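Local coordinates for protein alginate lyase (Paenibacillus sp. FPU-7, PDB 6KFN) that probably cleaves the polysaccharide alginate by beta-elimination, acting as a mannuronate-specific alginate lyase built on a right-handed parallel beta-helix, at residues A[238-244]-A[268-274]; A[256-262]-A[281-287]. One frame throughout, in Å; residues are numbered along the deposited sequence.

Both contacts join the same two successive coils of a right-handed parallel beta-helix, near its C-terminal end, and their centres lie 12 Å apart. The segments alternate along the chain: 238-244, 256-262, 268-274, 281-287. Each coil therefore supplies one strand to the ten-stranded parallel sheet, where contact 1 lies, and then a bent pair to the larger curled sheet, where contact 2 lies. Between the sheets is the apolar core, where Phe241 CB meets Phe256 CE2 at 3.4 Å and Val271 CG2 meets Phe256 CG at 3.6 Å. Near the corner, Arg286 NH1 probably hydrogen-bonds Pro268 O at 2.7 Å. Contact 1 also carries a sodium ligand, whereas contact 2 includes none and forms part of the wall.

Contact 1. Residues A[238-244]-A[268-274]; sequences VDAFQVH and PYVVNAV. With NA (sodium ion), chain C.
Strands 241-243 and 271-273 run parallel, 4.6 Å apart at closest and crossing at -15°, with Phe241 beside Val271, Gln242 beside Asn272 and Val243 beside Ala273. Ahead of them, Pro268 sets its CA 3.1 Å from Val238 O in a CA-H...O contact. Tyr269 N donates to Asp239 OD1 (3.0 Å), and Tyr269 O accepts from Ala240 N (2.8 Å). Val270, like Ala240, is helical in phi/psi (-70/-53), which turns the corner between two faces of the coil; its O receives a weak bond from Phe241 N (3.0 Å). Such corners, stacked coil upon coil, build the parallel beta-helix. Val271 turns into the apolar core, its CG2 4.3 Å from Phe241 CD2 and its CG1 4.1 Å from Val243 CG2. Asn272 is bonded by both backbone groups, N to Phe241 O (2.9 Å) and O from Val243 N (3.0 Å). On the outer face its t rotamer lets ND2 donate to Asp239 OD2 (3.0 Å), the carboxylate oxygen that also accepts from Gln242 NE2 (2.9 Å). The amide of Gln242 thus serves two ends: its OE1 binds sodium at 2.4 Å, with three waters, Asp212 and Tyr210 O completing the site. Ala273, small and core-facing, leaves CB 4.1 Å from Val243 CB. Val274 N donates to Val243 O (2.8 Å), while its CG2 lies 3.7 Å from NE2 of His244, whose ND1 is hydrogen-bonded to Asp216.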
# COMPACT_ATOMS: atom_id res chain seq x y z
N VAL A 238 16.27 7.62 -8.43
CA VAL A 238 17.41 7.14 -9.19
C VAL A 238 17.03 6.11 -10.25
O VAL A 238 17.69 6.02 -11.28
CB VAL A 238 18.47 6.59 -8.22
CG1 VAL A 238 19.57 5.84 -8.96
CG2 VAL A 238 19.01 7.74 -7.37
N ASP A 239 15.99 5.31 -10.01
CA ASP A 239 15.49 4.29 -10.90
C ASP A 239 13.97 4.29 -10.77
O ASP A 239 13.44 4.63 -9.72
CB ASP A 239 16.00 2.89 -10.54
CG ASP A 239 17.49 2.72 -10.62
OD1 ASP A 239 18.07 3.01 -11.69
OD2 ASP A 239 18.08 2.28 -9.59
N ALA A 240 13.26 3.84 -11.82
CA ALA A 240 11.82 3.64 -11.67
C ALA A 240 11.53 2.50 -10.69
O ALA A 240 10.79 2.65 -9.72
CB ALA A 240 11.16 3.35 -13.02
N PHE A 241 12.09 1.32 -10.99
CA PHE A 241 11.83 0.10 -10.24
C PHE A 241 13.16 -0.57 -9.93
O PHE A 241 14.06 -0.60 -10.78
CB PHE A 241 10.95 -0.88 -11.05
CG PHE A 241 9.70 -0.26 -11.65
CD1 PHE A 241 8.78 0.42 -10.86
CD2 PHE A 241 9.46 -0.35 -13.00
CE1 PHE A 241 7.64 0.97 -11.41
CE2 PHE A 241 8.31 0.19 -13.57
CZ PHE A 241 7.41 0.85 -12.78
N GLN A 242 13.27 -1.12 -8.72
CA GLN A 242 14.43 -1.88 -8.31
C GLN A 242 14.01 -3.25 -7.82
O GLN A 242 12.87 -3.44 -7.38
CB GLN A 242 15.19 -1.16 -7.19
CG GLN A 242 15.73 0.19 -7.63
CD GLN A 242 16.31 1.02 -6.52
OE1 GLN A 242 16.11 0.74 -5.33
NE2 GLN A 242 16.99 2.08 -6.88
N VAL A 243 14.95 -4.19 -7.88
CA VAL A 243 14.80 -5.51 -7.30
C VAL A 243 16.07 -5.77 -6.48
O VAL A 243 17.17 -5.51 -6.98
CB VAL A 243 14.60 -6.62 -8.36
CG1 VAL A 243 14.09 -7.90 -7.72
CG2 VAL A 243 13.66 -6.17 -9.48
N HIS A 244 15.92 -6.23 -5.25
CA HIS A 244 17.07 -6.49 -4.36
C HIS A 244 16.90 -7.83 -3.69
O HIS A 244 15.78 -8.27 -3.44
CB HIS A 244 17.18 -5.41 -3.26
CG HIS A 244 17.59 -4.06 -3.72
ND1 HIS A 244 16.70 -3.07 -4.07
CD2 HIS A 244 18.83 -3.52 -3.83
CE1 HIS A 244 17.39 -1.97 -4.39
NE2 HIS A 244 18.67 -2.22 -4.25
N PRO A 268 18.33 7.27 -15.21
CA PRO A 268 17.60 6.27 -14.39
C PRO A 268 17.28 5.00 -15.18
O PRO A 268 16.95 5.06 -16.36
CB PRO A 268 16.32 7.03 -14.02
CG PRO A 268 16.76 8.48 -13.97
CD PRO A 268 17.70 8.61 -15.14
N TYR A 269 17.34 3.85 -14.52
CA TYR A 269 16.91 2.61 -15.15
C TYR A 269 15.40 2.43 -14.97
O TYR A 269 14.80 2.88 -13.99
CB TYR A 269 17.67 1.40 -14.59
CG TYR A 269 19.03 1.28 -15.21
CD1 TYR A 269 20.13 2.04 -14.78
CD2 TYR A 269 19.23 0.46 -16.29
CE1 TYR A 269 21.35 1.95 -15.41
CE2 TYR A 269 20.43 0.37 -16.94
CZ TYR A 269 21.47 1.16 -16.49
OH TYR A 269 22.71 1.12 -17.11
N VAL A 270 14.80 1.71 -15.93
CA VAL A 270 13.44 1.24 -15.75
C VAL A 270 13.37 0.14 -14.71
O VAL A 270 12.58 0.21 -13.76
CB VAL A 270 12.85 0.82 -17.11
CG1 VAL A 270 11.42 0.30 -16.92
CG2 VAL A 270 12.87 1.97 -18.09
N VAL A 271 14.20 -0.90 -14.89
CA VAL A 271 14.35 -1.95 -13.89
C VAL A 271 15.83 -2.11 -13.58
O VAL A 271 16.61 -2.46 -14.47
CB VAL A 271 13.77 -3.31 -14.30
CG1 VAL A 271 13.98 -4.34 -13.18
CG2 VAL A 271 12.30 -3.19 -14.67
N ASN A 272 16.19 -1.87 -12.32
CA ASN A 272 17.55 -2.08 -11.82
C ASN A 272 17.48 -3.26 -10.85
O ASN A 272 17.07 -3.10 -9.69
CB ASN A 272 18.08 -0.82 -11.16
CG ASN A 272 19.50 -0.96 -10.74
OD1 ASN A 272 20.18 -1.95 -11.06
ND2 ASN A 272 20.00 0.06 -10.05
N ALA A 273 17.83 -4.45 -11.35
CA ALA A 273 17.81 -5.67 -10.57
C ALA A 273 19.22 -5.88 -10.02
O ALA A 273 20.14 -6.21 -10.77
CB ALA A 273 17.36 -6.85 -11.42
N VAL A 274 19.40 -5.61 -8.74
CA VAL A 274 20.74 -5.54 -8.16
C VAL A 274 21.24 -6.93 -7.77
O VAL A 274 20.53 -7.70 -7.13
CB VAL A 274 20.72 -4.58 -6.97
CG1 VAL A 274 22.09 -4.49 -6.31
CG2 VAL A 274 20.26 -3.19 -7.41
NA NA C . 16.38 1.95 -3.30
O HOH W 1 14.06 2.38 -3.45
O HOH W 2 16.04 0.17 -1.76
O HOH W 3 18.70 1.54 -3.16

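Contact 2. Residues A[256-262]-A[281-287]; sequences FTGNTVY and AAGNQRY
Two bent pairs of parallel strands lie in exact register, Phe256 beside Ala281 through Tyr262 beside Tyr287; strands 260-262 and 285-287 are 4.9 Å apart at 10°. Phe256 O accepts from both Ala282 N (3.1 Å) and Asn284 ND2 (3.0 Å), while its m rotamer carries the ring into the core. Thr257, on the outer face, brings CG2 to 4.3 Å from Ala282 CB. Gly258 (phi/psi 68/20) and Gly283 (72/18) make the bend: positive phi favours glycine, which has no CB to strain it. Gly258 N donates to Ala282 O (3.1 Å). Asn259 follows in the m rotamer and stacks on Asn284, likewise m, in the manner of the asparagine stacks of parallel beta-helices: Asn284 OD1 accepts from Asn259 N (2.9 Å) and Asn259 ND2 (3.0 Å), replacing a backbone carbonyl for Asn259 N. Asn259 O then receives Gln285 N (2.8 Å). Thr260 faces solvent, its OG1 linked to Gln285 OE1 through water 5 (2.7 Å to OG1; a weak 3.2 Å to OE1). Val261 turns inward; its N donates to Gln285 O (2.9 Å) and its O accepts from Tyr287 N (2.9 Å). Tyr262 and Tyr287, both m, lie nearly parallel outside, centroids 4.8 Å apart and planes at 13°, slid so that the rings barely overlap. Strand 223-230 flanks 256-262 on the preceding coil, where Asn259 OD1 accepts from Asn227 N, ND2 donates to Ile224 O and Tyr262 meets Tyr230, while Phe256 and Val261 pack inward on strands 241-243 and 269-273.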
# COMPACT_ATOMS: atom_id res chain seq x y z
N PHE A 256 7.90 -7.36 -14.97
CA PHE A 256 7.54 -5.98 -15.27
C PHE A 256 7.05 -5.92 -16.70
O PHE A 256 7.85 -6.06 -17.64
CB PHE A 256 8.76 -5.05 -15.13
CG PHE A 256 9.31 -4.98 -13.73
CD1 PHE A 256 10.25 -5.90 -13.26
CD2 PHE A 256 8.89 -3.98 -12.85
CE1 PHE A 256 10.74 -5.83 -11.98
CE2 PHE A 256 9.38 -3.91 -11.55
CZ PHE A 256 10.32 -4.83 -11.12
N THR A 257 5.75 -5.72 -16.89
CA THR A 257 5.20 -5.68 -18.24
C THR A 257 4.30 -4.48 -18.42
O THR A 257 3.50 -4.13 -17.57
CB THR A 257 4.47 -6.95 -18.65
OG1 THR A 257 3.43 -7.16 -17.75
CG2 THR A 257 5.39 -8.13 -18.64
N GLY A 258 4.40 -3.86 -19.60
CA GLY A 258 3.43 -2.86 -19.99
C GLY A 258 3.45 -1.58 -19.18
O GLY A 258 2.44 -0.87 -19.20
N ASN A 259 4.53 -1.27 -18.49
CA ASN A 259 4.61 -0.05 -17.69
C ASN A 259 5.14 1.09 -18.56
O ASN A 259 5.90 0.84 -19.49
CB ASN A 259 5.55 -0.25 -16.49
CG ASN A 259 5.08 -1.38 -15.60
OD1 ASN A 259 4.12 -1.23 -14.85
ND2 ASN A 259 5.75 -2.52 -15.67
N THR A 260 4.78 2.31 -18.23
CA THR A 260 5.28 3.50 -18.89
C THR A 260 5.86 4.41 -17.83
O THR A 260 5.18 4.72 -16.84
CB THR A 260 4.17 4.21 -19.66
OG1 THR A 260 3.66 3.32 -20.64
CG2 THR A 260 4.73 5.46 -20.34
N VAL A 261 7.11 4.82 -18.01
CA VAL A 261 7.77 5.67 -17.05
C VAL A 261 8.39 6.87 -17.73
O VAL A 261 9.04 6.78 -18.77
CB VAL A 261 8.79 4.87 -16.20
CG1 VAL A 261 8.07 3.83 -15.33
CG2 VAL A 261 9.87 4.19 -17.04
N TYR A 262 8.21 8.02 -17.06
CA TYR A 262 8.68 9.32 -17.51
C TYR A 262 9.78 9.73 -16.55
O TYR A 262 9.51 10.17 -15.42
CB TYR A 262 7.51 10.33 -17.53
CG TYR A 262 6.41 9.95 -18.46
CD1 TYR A 262 6.44 10.32 -19.81
CD2 TYR A 262 5.33 9.18 -18.04
CE1 TYR A 262 5.47 9.94 -20.69
CE2 TYR A 262 4.35 8.78 -18.91
CZ TYR A 262 4.40 9.17 -20.25
OH TYR A 262 3.45 8.79 -21.15
N ALA A 281 11.05 -8.75 -18.21
CA ALA A 281 10.48 -7.48 -18.62
C ALA A 281 10.06 -7.56 -20.08
O ALA A 281 10.76 -8.13 -20.92
CB ALA A 281 11.49 -6.38 -18.39
N ALA A 282 8.93 -6.95 -20.39
CA ALA A 282 8.46 -6.85 -21.76
C ALA A 282 7.45 -5.71 -21.87
O ALA A 282 6.68 -5.46 -20.95
CB ALA A 282 7.77 -8.13 -22.23
N GLY A 283 7.51 -5.00 -22.99
CA GLY A 283 6.48 -4.03 -23.27
C GLY A 283 6.52 -2.79 -22.43
O GLY A 283 5.51 -2.08 -22.36
N ASN A 284 7.62 -2.49 -21.77
CA ASN A 284 7.74 -1.27 -20.99
C ASN A 284 8.21 -0.14 -21.91
O ASN A 284 8.95 -0.36 -22.86
CB ASN A 284 8.71 -1.45 -19.84
CG ASN A 284 8.27 -2.57 -18.91
OD1 ASN A 284 7.19 -2.49 -18.31
ND2 ASN A 284 9.07 -3.60 -18.78
N GLN A 285 7.72 1.06 -21.65
CA GLN A 285 8.03 2.25 -22.41
C GLN A 285 8.70 3.26 -21.50
O GLN A 285 8.20 3.56 -20.43
CB GLN A 285 6.75 2.84 -23.00
CG GLN A 285 6.08 1.97 -24.03
CD GLN A 285 4.76 2.53 -24.56
OE1 GLN A 285 3.73 1.86 -24.51
NE2 GLN A 285 4.79 3.76 -25.08
N ARG A 286 9.80 3.80 -21.97
CA ARG A 286 10.60 4.78 -21.22
C ARG A 286 10.62 6.10 -21.99
O ARG A 286 10.86 6.09 -23.21
CB ARG A 286 12.05 4.30 -21.08
CG ARG A 286 12.88 5.11 -20.10
CD ARG A 286 14.36 4.95 -20.36
NE ARG A 286 15.18 5.45 -19.26
CZ ARG A 286 15.41 6.72 -19.02
NH1 ARG A 286 16.16 7.07 -18.00
NH2 ARG A 286 14.90 7.68 -19.75
N TYR A 287 10.46 7.21 -21.28
CA TYR A 287 10.62 8.54 -21.83
C TYR A 287 11.59 9.29 -20.93
O TYR A 287 11.45 9.23 -19.71
CB TYR A 287 9.29 9.28 -21.82
CG TYR A 287 8.27 8.67 -22.69
CD1 TYR A 287 7.42 7.66 -22.25
CD2 TYR A 287 8.09 9.11 -23.98
CE1 TYR A 287 6.45 7.15 -23.05
CE2 TYR A 287 7.12 8.59 -24.79
CZ TYR A 287 6.32 7.62 -24.31
OH TYR A 287 5.31 7.07 -25.09
O HOH W 4 4.13 0.38 -22.03
O HOH W 5 2.32 4.13 -22.81
O HOH W 6 2.94 9.18 -23.81